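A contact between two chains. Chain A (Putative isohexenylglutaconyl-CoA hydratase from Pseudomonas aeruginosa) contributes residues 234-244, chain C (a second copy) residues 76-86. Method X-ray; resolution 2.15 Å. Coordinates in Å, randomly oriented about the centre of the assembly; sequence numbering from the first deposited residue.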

# COMPACT_ATOMS: atom_id res chain seq x y z
N ALA A 234 20.92 -5.67 5.67
CA ALA A 234 20.09 -6.79 6.07
C ALA A 234 20.95 -8.08 6.09
O ALA A 234 20.82 -8.86 6.99
CB ALA A 234 18.94 -6.94 5.11
N ALA A 235 21.84 -8.26 5.12
CA ALA A 235 22.67 -9.47 5.06
C ALA A 235 23.62 -9.54 6.25
O ALA A 235 23.77 -10.59 6.86
CB ALA A 235 23.46 -9.52 3.75
N ARG A 236 24.24 -8.42 6.61
CA ARG A 236 25.05 -8.35 7.82
C ARG A 236 24.21 -8.72 9.06
O ARG A 236 24.68 -9.39 9.97
CB ARG A 236 25.66 -6.95 7.97
CG ARG A 236 26.70 -6.68 6.89
CD ARG A 236 27.42 -5.35 7.04
NE ARG A 236 26.50 -4.22 6.91
CZ ARG A 236 26.38 -3.43 5.84
NH1 ARG A 236 27.14 -3.58 4.76
NH2 ARG A 236 25.50 -2.45 5.87
N GLN A 237 22.96 -8.29 9.09
CA GLN A 237 22.16 -8.49 10.29
C GLN A 237 21.76 -9.94 10.37
O GLN A 237 21.74 -10.53 11.45
CB GLN A 237 20.93 -7.57 10.33
CG GLN A 237 21.29 -6.12 10.66
CD GLN A 237 20.10 -5.26 11.01
OE1 GLN A 237 19.88 -4.18 10.43
NE2 GLN A 237 19.33 -5.70 11.99
N PHE A 238 21.46 -10.54 9.24
CA PHE A 238 21.15 -11.97 9.20
C PHE A 238 22.31 -12.84 9.72
O PHE A 238 22.08 -13.86 10.38
CB PHE A 238 20.81 -12.38 7.79
CG PHE A 238 20.42 -13.85 7.64
CD1 PHE A 238 19.09 -14.24 7.78
CD2 PHE A 238 21.37 -14.81 7.34
CE1 PHE A 238 18.72 -15.56 7.63
CE2 PHE A 238 21.00 -16.14 7.19
CZ PHE A 238 19.68 -16.52 7.34
N ALA A 239 23.55 -12.44 9.43
CA ALA A 239 24.71 -13.24 9.79
C ALA A 239 24.90 -13.12 11.26
O ALA A 239 25.29 -14.07 11.92
CB ALA A 239 25.97 -12.75 9.05
N GLU A 240 24.60 -11.94 11.79
CA GLU A 240 24.80 -11.67 13.19
C GLU A 240 23.69 -12.34 14.00
O GLU A 240 23.87 -12.63 15.19
CB GLU A 240 24.85 -10.16 13.43
CG GLU A 240 26.17 -9.48 13.04
CD GLU A 240 26.86 -10.08 11.78
OE1 GLU A 240 27.15 -11.30 11.76
OE2 GLU A 240 27.17 -9.32 10.82
N ALA A 241 22.57 -12.60 13.35
CA ALA A 241 21.49 -13.31 14.02
C ALA A 241 21.74 -14.83 14.09
O ALA A 241 21.52 -15.43 15.15
CB ALA A 241 20.17 -13.03 13.33
N VAL A 242 22.20 -15.44 12.99
CA VAL A 242 22.33 -16.91 12.95
C VAL A 242 23.34 -17.37 13.99
O VAL A 242 23.16 -18.40 14.62
CB VAL A 242 22.76 -17.51 11.58
CG1 VAL A 242 21.78 -17.13 10.47
CG2 VAL A 242 24.18 -17.13 11.22
N GLY A 243 24.37 -16.55 14.17
CA GLY A 243 25.51 -16.89 14.99
C GLY A 243 25.46 -16.30 16.38
O GLY A 243 26.42 -16.41 17.12
N GLY A 244 24.36 -15.68 16.73
CA GLY A 244 24.19 -15.13 18.06
C GLY A 244 23.50 -16.14 18.96
O GLY A 244 23.03 -17.21 18.51
N ALA C 76 27.18 -24.26 6.77
CA ALA C 76 27.76 -22.93 6.53
C ALA C 76 28.39 -22.35 7.81
O ALA C 76 29.09 -21.33 7.75
CB ALA C 76 26.71 -21.95 5.94
N ARG C 77 28.14 -23.00 8.94
CA ARG C 77 28.71 -22.60 10.24
C ARG C 77 30.18 -22.91 10.39
O ARG C 77 30.84 -22.33 11.25
CB ARG C 77 27.97 -23.26 11.42
CG ARG C 77 27.83 -22.34 12.62
CD ARG C 77 27.04 -21.03 12.28
NE ARG C 77 27.44 -19.91 13.13
CZ ARG C 77 28.29 -18.97 12.79
NH1 ARG C 77 28.86 -18.94 11.62
NH2 ARG C 77 28.61 -18.07 13.63
N ALA C 78 30.70 -23.83 9.60
CA ALA C 78 32.13 -24.03 9.55
C ALA C 78 32.78 -22.74 9.05
O ALA C 78 33.91 -22.40 9.44
CB ALA C 78 32.47 -25.19 8.62
N ALA C 79 32.04 -22.02 8.22
CA ALA C 79 32.58 -20.92 7.44
C ALA C 79 32.51 -19.54 8.13
O ALA C 79 33.29 -18.64 7.81
CB ALA C 79 31.89 -20.88 6.09
N GLY C 80 31.58 -19.36 9.06
CA GLY C 80 31.54 -18.15 9.85
C GLY C 80 30.57 -17.08 9.38
O GLY C 80 29.70 -17.32 8.55
N ALA C 81 30.71 -15.88 9.93
CA ALA C 81 29.75 -14.82 9.67
C ALA C 81 29.73 -14.40 8.20
O ALA C 81 28.65 -14.25 7.60
CB ALA C 81 30.04 -13.61 10.57
N GLU C 82 30.91 -14.22 7.62
CA GLU C 82 31.01 -13.67 6.28
C GLU C 82 30.38 -14.59 5.25
O GLU C 82 29.79 -14.12 4.28
CB GLU C 82 32.47 -13.38 5.92
CG GLU C 82 32.64 -12.24 4.94
CD GLU C 82 32.16 -10.91 5.49
OE1 GLU C 82 31.66 -10.86 6.64
OE2 GLU C 82 32.28 -9.91 4.76
N ALA C 83 30.48 -15.89 5.47
CA ALA C 83 29.84 -16.85 4.59
C ALA C 83 28.33 -16.67 4.60
O ALA C 83 27.72 -16.57 3.55
CB ALA C 83 30.23 -18.28 4.99
N TYR C 84 27.72 -16.61 5.78
CA TYR C 84 26.29 -16.28 5.89
C TYR C 84 25.91 -14.95 5.28
O TYR C 84 24.87 -14.83 4.65
CB TYR C 84 25.85 -16.24 7.34
CG TYR C 84 25.75 -17.58 7.95
CD1 TYR C 84 24.73 -18.44 7.60
CD2 TYR C 84 26.65 -17.99 8.90
CE1 TYR C 84 24.64 -19.68 8.17
CE2 TYR C 84 26.57 -19.20 9.46
CZ TYR C 84 25.57 -20.05 9.10
OH TYR C 84 25.50 -21.28 9.70
N ARG C 85 26.74 -13.94 5.48
CA ARG C 85 26.47 -12.62 4.94
C ARG C 85 26.45 -12.67 3.41
O ARG C 85 25.49 -12.22 2.79
CB ARG C 85 27.54 -11.64 5.41
CG ARG C 85 27.25 -10.22 5.07
CD ARG C 85 28.52 -9.49 4.77
NE ARG C 85 29.02 -9.78 3.42
CZ ARG C 85 28.51 -9.25 2.31
NH1 ARG C 85 27.48 -8.41 2.38
NH2 ARG C 85 29.03 -9.55 1.12
N THR C 86 27.50 -13.26 2.84
CA THR C 86 27.67 -13.36 1.40
C THR C 86 26.58 -14.18 0.75
O THR C 86 26.08 -13.82 -0.31
CB THR C 86 29.04 -14.01 1.04
OG1 THR C 86 30.11 -13.19 1.52
CG2 THR C 86 29.20 -14.17 -0.45

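Two helices from two copies of the protein pack here, and no hydrogen bond crosses between the stretches. Their axes come within 7.9 Å, and their N-to-C directions differ by 135°. The contact rests mainly on small and apolar groups.

On chain C the contact begins at R77(C). Its CA-to-CB bond points sideways, but the end of the side chain comes nearer to chain A. R77(C) NH2 lies 3.6 Å from G243(A) CA, just past the end of the chain A helix. A CB on G243(A) would sit 2.5 Å from R77(C) NH2, a clash, so the guanidinium uses space that the glycine leaves free.

G80(C) is at the N-cap position of the next helix and makes no contact with the chain A stretch. Its phi of 97° and psi of -167° by themselves call for glycine.

A81(C) opens the helix. Its O is 3.4 Å from A239(A) CB, and its CB is 3.9 Å from E240(A) OE1. A81(C) O also accepts the backbone hydrogen bond from R85(C) N, at 2.9 Å.

The CA-to-CB bond of Y84(C) points toward the chain A stretch, and the residue is buried. V242(A) CG2 sits over one face of its ring, 3.5 Å from the ring centroid and 11° off the normal, a CH-pi contact. F238(A) adds a looser apolar contact, CE2 to Y84(C) CD1 at 4.4 Å. Nearer the backbone, Y84(C) CB is 3.9 Å from A239(A) CB. The tyrosine OH is hydrogen-bonded elsewhere in the structure.

R85(C) has the largest covered area in the contact. The backbones are close here: A235(A) CA and R85(C) CA are 4.9 Å apart. A235(A) CB lies 3.5 Å from R85(C) O, and R236(A) N lies 3.8 Å from R85(C) CG. The arginine's charge is met within its own chain, by a salt bridge from R85(C) NE to E82(C) OE2 at 3.5 Å.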